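Local coordinates for protein MccF (Escherichia coli, PDB 4IIY) that probably hydrolyses microcin C7-type compounds as a serine peptidase of the S66 family, giving its producer self-immunity, at residues 236-248 and 260-274. The protein carries 1 engineered substitution. Sequence-based numbering, arbitrary orientation.
Sequences KVEGRVIGGNLNT and EIRNGDILFIEDSRK. With 1EI (5'-O-(L-alpha-glutamylsulfamoyl)inosine), chain K; EDO (1,2-ethanediol), chain M; EDO (1,2-ethanediol), chain L.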
loop_
_atom_site.group_PDB
_atom_site.type_symbol
_atom_site.label_atom_id
_atom_site.label_comp_id
_atom_site.label_asym_id
_atom_site.label_seq_id
_atom_site.Cartn_x
_atom_site.Cartn_y
_atom_site.Cartn_z
ATOM N N LYS B 236 -20.969 17.897 18.649
ATOM C CA LYS B 236 -20.628 18.367 17.317
ATOM C C LYS B 236 -19.121 18.563 17.229
ATOM O O LYS B 236 -18.503 19.134 18.137
ATOM C CB LYS B 236 -21.361 19.685 17.032
ATOM C CG LYS B 236 -21.259 20.172 15.595
ATOM C CD LYS B 236 -22.297 21.247 15.284
ATOM C CE LYS B 236 -22.065 22.507 16.093
ATOM N NZ LYS B 236 -22.959 23.612 15.639
ATOM N N VAL B 237 -18.528 18.068 16.146
ATOM C CA VAL B 237 -17.106 18.251 15.883
ATOM C C VAL B 237 -16.928 19.020 14.588
ATOM O O VAL B 237 -17.477 18.635 13.557
ATOM C CB VAL B 237 -16.369 16.901 15.754
ATOM C CG1 VAL B 237 -14.908 17.128 15.371
ATOM C CG2 VAL B 237 -16.474 16.113 17.050
ATOM N N GLU B 238 -16.154 20.096 14.634
ATOM C CA GLU B 238 -15.876 20.902 13.453
ATOM C C GLU B 238 -14.374 21.000 13.236
ATOM O O GLU B 238 -13.625 21.330 14.160
ATOM C CB GLU B 238 -16.466 22.309 13.583
ATOM C CG GLU B 238 -16.229 23.184 12.365
ATOM C CD GLU B 238 -16.993 24.492 12.437
ATOM O OE1 GLU B 238 -17.635 24.747 13.480
ATOM O OE2 GLU B 238 -16.958 25.260 11.453
ATOM N N GLY B 239 -13.923 20.712 12.019
ATOM C CA GLY B 239 -12.504 20.758 11.711
ATOM C C GLY B 239 -12.253 20.587 10.228
ATOM O O GLY B 239 -13.139 20.159 9.481
ATOM N N ARG B 240 -11.046 20.935 9.796
ATOM C CA ARG B 240 -10.644 20.778 8.403
ATOM C C ARG B 240 -10.640 19.308 8.007
ATOM O O ARG B 240 -10.033 18.489 8.685
ATOM C CB ARG B 240 -9.234 21.335 8.217
ATOM C CG ARG B 240 -8.711 21.190 6.800
ATOM C CD ARG B 240 -7.264 21.645 6.661
ATOM N NE ARG B 240 -6.350 20.778 7.398
ATOM C CZ ARG B 240 -5.079 20.572 7.069
ATOM N NH1 ARG B 240 -4.556 21.159 5.996
ATOM N NH2 ARG B 240 -4.333 19.764 7.812
ATOM N N VAL B 241 -11.297 18.979 6.899
ATOM C CA VAL B 241 -11.289 17.600 6.425
ATOM C C VAL B 241 -10.091 17.327 5.512
ATOM O O VAL B 241 -9.754 18.140 4.642
ATOM C CB VAL B 241 -12.615 17.221 5.732
ATOM C CG1 VAL B 241 -12.832 18.005 4.450
ATOM C CG2 VAL B 241 -12.662 15.720 5.453
ATOM N N ILE B 242 -9.442 16.188 5.733
ATOM C CA ILE B 242 -8.268 15.798 4.957
ATOM C C ILE B 242 -8.347 14.302 4.702
ATOM O O ILE B 242 -8.774 13.542 5.576
ATOM C CB ILE B 242 -6.952 16.100 5.722
ATOM C CG1 ILE B 242 -6.748 17.598 5.900
ATOM C CG2 ILE B 242 -5.739 15.526 4.988
ATOM C CD1 ILE B 242 -6.335 18.300 4.629
ATOM N N GLY B 243 -7.926 13.871 3.513
ATOM C CA GLY B 243 -7.794 12.447 3.240
ATOM C C GLY B 243 -8.188 12.048 1.834
ATOM O O GLY B 243 -7.810 12.708 0.868
ATOM N N GLY B 244 -8.939 10.958 1.720
ATOM C CA GLY B 244 -9.330 10.394 0.437
ATOM C C GLY B 244 -9.265 8.884 0.488
ATOM O O GLY B 244 -9.564 8.266 1.521
ATOM N N ASN B 245 -8.872 8.284 -0.630
ATOM C CA ASN B 245 -8.727 6.834 -0.675
ATOM C C ASN B 245 -7.486 6.429 0.107
ATOM O O ASN B 245 -6.368 6.812 -0.240
ATOM C CB ASN B 245 -8.645 6.359 -2.125
ATOM C CG ASN B 245 -8.574 4.846 -2.245
ATOM O OD1 ASN B 245 -7.482 4.261 -2.312
ATOM N ND2 ASN B 245 -9.734 4.200 -2.296
ATOM N N LEU B 246 -7.677 5.646 1.158
ATOM C CA LEU B 246 -6.596 5.375 2.098
ATOM C C LEU B 246 -5.480 4.538 1.480
ATOM O O LEU B 246 -4.304 4.858 1.627
ATOM C CB LEU B 246 -7.146 4.741 3.375
ATOM C CG LEU B 246 -6.130 4.352 4.442
ATOM C CD1 LEU B 246 -5.238 5.527 4.833
ATOM C CD2 LEU B 246 -6.868 3.778 5.659
ATOM N N ASN B 247 -5.833 3.472 0.765
ATOM C CA ASN B 247 -4.793 2.702 0.112
ATOM C C ASN B 247 -3.959 3.582 -0.830
ATOM O O ASN B 247 -2.732 3.454 -0.902
ATOM C CB ASN B 247 -5.399 1.523 -0.641
ATOM C CG ASN B 247 -4.359 0.506 -1.048
ATOM O OD1 ASN B 247 -3.663 -0.051 -0.207
ATOM N ND2 ASN B 247 -4.243 0.265 -2.346
ATOM N N THR B 248 -4.611 4.469 -1.572
ATOM C CA THR B 248 -3.879 5.352 -2.476
ATOM C C THR B 248 -2.929 6.307 -1.742
ATOM O O THR B 248 -1.845 6.624 -2.242
ATOM C CB THR B 248 -4.848 6.153 -3.360
ATOM O OG1 THR B 248 -5.638 5.241 -4.124
ATOM C CG2 THR B 248 -4.097 7.064 -4.320
ATOM N N GLU B 260 0.094 17.606 5.419
ATOM C CA GLU B 260 0.288 17.377 6.845
ATOM C C GLU B 260 -1.070 17.321 7.541
ATOM O O GLU B 260 -1.894 18.220 7.364
ATOM C CB GLU B 260 1.132 18.490 7.476
ATOM C CG GLU B 260 1.376 18.285 8.969
ATOM C CD GLU B 260 1.964 19.502 9.663
ATOM O OE1 GLU B 260 1.738 20.634 9.190
ATOM O OE2 GLU B 260 2.648 19.320 10.693
ATOM N N ILE B 261 -1.284 16.273 8.325
ATOM C CA ILE B 261 -2.466 16.157 9.171
ATOM C C ILE B 261 -2.179 16.846 10.494
ATOM O O ILE B 261 -1.109 16.665 11.077
ATOM C CB ILE B 261 -2.846 14.688 9.390
ATOM C CG1 ILE B 261 -3.276 14.081 8.052
ATOM C CG2 ILE B 261 -3.961 14.561 10.430
ATOM C CD1 ILE B 261 -3.491 12.575 8.073
ATOM N N ARG B 262 -3.129 17.654 10.949
ATOM C CA ARG B 262 -2.900 18.496 12.113
ATOM C C ARG B 262 -3.927 18.266 13.198
ATOM O O ARG B 262 -5.019 17.761 12.941
ATOM C CB ARG B 262 -2.905 19.968 11.703
ATOM C CG ARG B 262 -1.783 20.315 10.728
ATOM C CD ARG B 262 -1.531 21.812 10.650
ATOM N NE ARG B 262 -2.453 22.483 9.740
ATOM C CZ ARG B 262 -2.188 22.740 8.464
ATOM N NH1 ARG B 262 -1.023 22.380 7.940
ATOM N NH2 ARG B 262 -3.086 23.359 7.710
ATOM N N ASN B 263 -3.557 18.627 14.424
ATOM C CA ASN B 263 -4.485 18.560 15.542
ATOM C C ASN B 263 -5.821 19.188 15.179
ATOM O O ASN B 263 -5.872 20.304 14.670
ATOM C CB ASN B 263 -3.909 19.285 16.762
ATOM C CG ASN B 263 -2.769 18.527 17.407
ATOM O OD1 ASN B 263 -2.738 17.298 17.405
ATOM N ND2 ASN B 263 -1.827 19.265 17.987
ATOM N N GLY B 264 -6.898 18.467 15.458
ATOM C CA GLY B 264 -8.224 18.991 15.201
ATOM C C GLY B 264 -8.806 18.686 13.833
ATOM O O GLY B 264 -9.984 18.927 13.619
ATOM N N ASP B 265 -8.004 18.168 12.905
ATOM C CA ASP B 265 -8.527 17.785 11.593
ATOM C C ASP B 265 -9.582 16.691 11.719
ATOM O O ASP B 265 -9.594 15.915 12.680
ATOM C CB ASP B 265 -7.414 17.248 10.686
ATOM C CG ASP B 265 -6.536 18.334 10.088
ATOM O OD1 ASP B 265 -6.868 19.544 10.141
ATOM O OD2 ASP B 265 -5.486 17.943 9.524
ATOM N N ILE B 266 -10.455 16.623 10.723
ATOM C CA ILE B 266 -11.339 15.476 10.539
ATOM C C ILE B 266 -10.743 14.593 9.444
ATOM O O ILE B 266 -10.521 15.058 8.333
ATOM C CB ILE B 266 -12.770 15.919 10.156
ATOM C CG1 ILE B 266 -13.413 16.675 11.320
ATOM C CG2 ILE B 266 -13.623 14.719 9.746
ATOM C CD1 ILE B 266 -14.774 17.269 11.001
ATOM N N LEU B 267 -10.470 13.334 9.760
ATOM C CA LEU B 267 -9.904 12.427 8.769
ATOM C C LEU B 267 -11.014 11.807 7.952
ATOM O O LEU B 267 -11.922 11.205 8.519
ATOM C CB LEU B 267 -9.117 11.308 9.454
ATOM C CG LEU B 267 -8.503 10.274 8.504
ATOM C CD1 LEU B 267 -7.357 10.894 7.733
ATOM C CD2 LEU B 267 -8.037 9.058 9.284
ATOM N N PHE B 268 -10.940 11.935 6.628
ATOM C CA PHE B 268 -11.860 11.260 5.716
ATOM C C PHE B 268 -11.085 10.165 4.985
ATOM O O PHE B 268 -10.080 10.449 4.320
ATOM C CB PHE B 268 -12.442 12.262 4.710
ATOM C CG PHE B 268 -13.072 11.612 3.512
ATOM C CD1 PHE B 268 -14.217 10.845 3.648
ATOM C CD2 PHE B 268 -12.512 11.753 2.253
ATOM C CE1 PHE B 268 -14.792 10.222 2.534
ATOM C CE2 PHE B 268 -13.085 11.140 1.141
ATOM C CZ PHE B 268 -14.224 10.376 1.286
ATOM N N ILE B 269 -11.553 8.927 5.117
ATOM C CA ILE B 269 -10.911 7.795 4.455
ATOM C C ILE B 269 -11.957 6.832 3.903
ATOM O O ILE B 269 -13.009 6.586 4.523
ATOM C CB ILE B 269 -9.944 7.030 5.385
ATOM C CG1 ILE B 269 -10.587 6.828 6.755
ATOM C CG2 ILE B 269 -8.621 7.773 5.501
ATOM C CD1 ILE B 269 -9.819 5.870 7.661
ATOM N N GLU B 270 -11.686 6.306 2.714
ATOM C CA GLU B 270 -12.515 5.248 2.146
ATOM C C GLU B 270 -11.620 4.278 1.402
ATOM O O GLU B 270 -10.544 4.651 0.920
ATOM C CB GLU B 270 -13.607 5.820 1.230
ATOM C CG GLU B 270 -13.114 6.507 -0.043
ATOM C CD GLU B 270 -13.002 5.577 -1.256
ATOM O OE1 GLU B 270 -13.722 4.546 -1.323
ATOM O OE2 GLU B 270 -12.187 5.884 -2.167
ATOM N N ASP B 271 -12.055 3.027 1.322
ATOM C CA ASP B 271 -11.364 2.028 0.511
ATOM C C ASP B 271 -12.389 1.180 -0.241
ATOM O O ASP B 271 -13.581 1.237 0.044
ATOM C CB ASP B 271 -10.424 1.140 1.347
ATOM C CG ASP B 271 -9.089 1.805 1.653
ATOM O OD1 ASP B 271 -8.373 2.136 0.684
ATOM O OD2 ASP B 271 -8.750 1.978 2.847
ATOM N N SER B 272 -11.898 0.388 -1.189
ATOM C CA SER B 272 -12.728 -0.404 -2.083
ATOM C C SER B 272 -12.193 -1.816 -2.273
ATOM O O SER B 272 -11.012 -2.007 -2.542
ATOM C CB SER B 272 -12.801 0.283 -3.453
ATOM O OG SER B 272 -13.238 -0.618 -4.471
ATOM N N ARG B 273 -13.088 -2.793 -2.144
ATOM C CA ARG B 273 -12.813 -4.186 -2.484
ATOM C C ARG B 273 -11.601 -4.746 -1.758
ATOM O O ARG B 273 -10.859 -5.565 -2.312
ATOM C CB ARG B 273 -12.666 -4.359 -4.002
ATOM C CG ARG B 273 -13.915 -3.963 -4.780
ATOM C CD ARG B 273 -13.679 -4.062 -6.280
ATOM N NE ARG B 273 -14.176 -5.332 -6.801
ATOM C CZ ARG B 273 -15.089 -5.451 -7.761
ATOM N NH1 ARG B 273 -15.608 -4.373 -8.340
ATOM N NH2 ARG B 273 -15.477 -6.657 -8.149
ATOM N N LYS B 274 -11.404 -4.324 -0.515
ATOM C CA LYS B 274 -10.289 -4.847 0.256
ATOM C C LYS B 274 -10.685 -5.975 1.180
ATOM O O LYS B 274 -11.834 -6.079 1.628
ATOM C CB LYS B 274 -9.639 -3.752 1.105
ATOM C CG LYS B 274 -9.138 -2.567 0.321
ATOM C CD LYS B 274 -8.198 -2.976 -0.802
ATOM C CE LYS B 274 -7.625 -1.748 -1.489
ATOM N NZ LYS B 274 -6.929 -2.104 -2.739
HETATM O O6 1EI K . -15.072 -4.539 -14.892
HETATM C C6 1EI K . -15.631 -3.926 -13.956
HETATM N N1 1EI K . -16.805 -4.346 -13.444
HETATM C C2 1EI K . -17.420 -3.695 -12.441
HETATM N N3 1EI K . -16.924 -2.583 -11.874
HETATM C C5 1EI K . -15.020 -2.712 -13.385
HETATM C C4 1EI K . -15.753 -2.064 -12.301
HETATM N N7 1EI K . -13.910 -1.976 -13.597
HETATM C C8 1EI K . -13.927 -0.944 -12.720
HETATM N N9 1EI K . -15.027 -1.008 -11.953
HETATM C "C1'" 1EI K . -15.397 -0.073 -10.878
HETATM O "O4'" 1EI K . -14.933 1.244 -11.136
HETATM C "C2'" 1EI K . -14.708 -0.512 -9.603
HETATM O "O2'" 1EI K . -15.550 -1.405 -8.874
HETATM C "C3'" 1EI K . -14.485 0.788 -8.865
HETATM O "O3'" 1EI K . -15.463 0.926 -7.837
HETATM C "C4'" 1EI K . -14.707 1.890 -9.886
HETATM C "C5'" 1EI K . -13.516 2.836 -9.970
HETATM O "O5'" 1EI K . -12.343 2.142 -10.406
HETATM S SBF 1EI K . -10.978 2.809 -10.193
HETATM O OAE 1EI K . -10.091 2.392 -11.257
HETATM O OAF 1EI K . -11.215 4.228 -10.208
HETATM N NAQ 1EI K . -10.486 2.355 -8.798
HETATM C C 1EI K . -9.394 2.801 -8.141
HETATM O O 1EI K . -8.598 3.656 -8.511
HETATM C CA 1EI K . -9.157 2.206 -6.783
HETATM N N 1EI K . -10.115 1.149 -6.507
HETATM C CB 1EI K . -7.722 1.699 -6.685
HETATM C CG 1EI K . -7.147 1.939 -5.292
HETATM C CD 1EI K . -7.619 0.871 -4.331
HETATM O OE1 1EI K . -8.623 0.192 -4.627
HETATM O OE2 1EI K . -6.979 0.711 -3.277
HETATM C C1 EDO M . 0.517 12.239 7.749
HETATM O O1 EDO M . 1.062 11.637 8.934
HETATM C C2 EDO M . 1.129 13.615 7.552
HETATM O O2 EDO M . 0.809 14.407 8.701
HETATM C C1 EDO L . -13.489 2.791 4.697
HETATM O O1 EDO L . -14.120 2.505 3.436
HETATM C C2 EDO L . -13.480 1.578 5.614
HETATM O O2 EDO L . -12.607 0.572 5.078
HETATM O O HOH W 1 -11.294 20.609 15.236
HETATM O O HOH W 2 -1.838 20.319 5.465
HETATM O O HOH W 3 -9.218 1.345 -1.731
#
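Strands 236-245 and 266-270 are parallel neighbours in the C-terminal domain sheet, and their C-terminal ends run into the pocket holding the glutamylsulfamoyl inosine. Backbone bonds zip them from Ile266 N to Arg240 O through to Leu246 N on Glu270 O, with Phe268 N meeting Ile242 O almost straight (2.9 Å, 176°). Gly243 and Gly244 bring only backbone here; the Phe268 ring lies against the Gly244 backbone, its CD2 3.7 Å from Gly244 N. Just before the glycines, Val241 CG2 rests on Phe268 CB at 3.5 Å.

At the far end, Arg240 grips Asp265 side-on, NE to OD1 and NH2 to OD2 (2.8 Å). The bend at chi3 (67°) brings its guanidinium onto this carboxylate, and NH2 also donates to Glu260 O. One guanidinium face carries Ile242 CD1; the opposite face stacks on the Arg262 guanidinium, planes 20° apart. Asp265 OD2 takes a second bond from Arg262 N, fixing the turn ahead of strand 266-270, and the carboxylate probably offsets the charge of the stacked guanidinium groups.

At the pocket end, Asn245 ND2 donates to Glu270 OE2 (3.0 Å); OE2 lies in the Asn245 amide plane, while ND2 meets it from above the carboxylate plane. Glu270, the predicted charge-relay acid, also binds Tyr164 and His338. Asn245 OD1 caps the following helix through Thr248 N, while Asp271 OD1 takes Asn247 N on its syn lone pair (2.9 Å). Asn247 ND2 and Lys274 NZ both bind ligand OE2, so the glutamyl carboxylate sits where the two strands end, the usual place for an active site in a parallel beta-alpha-beta unit.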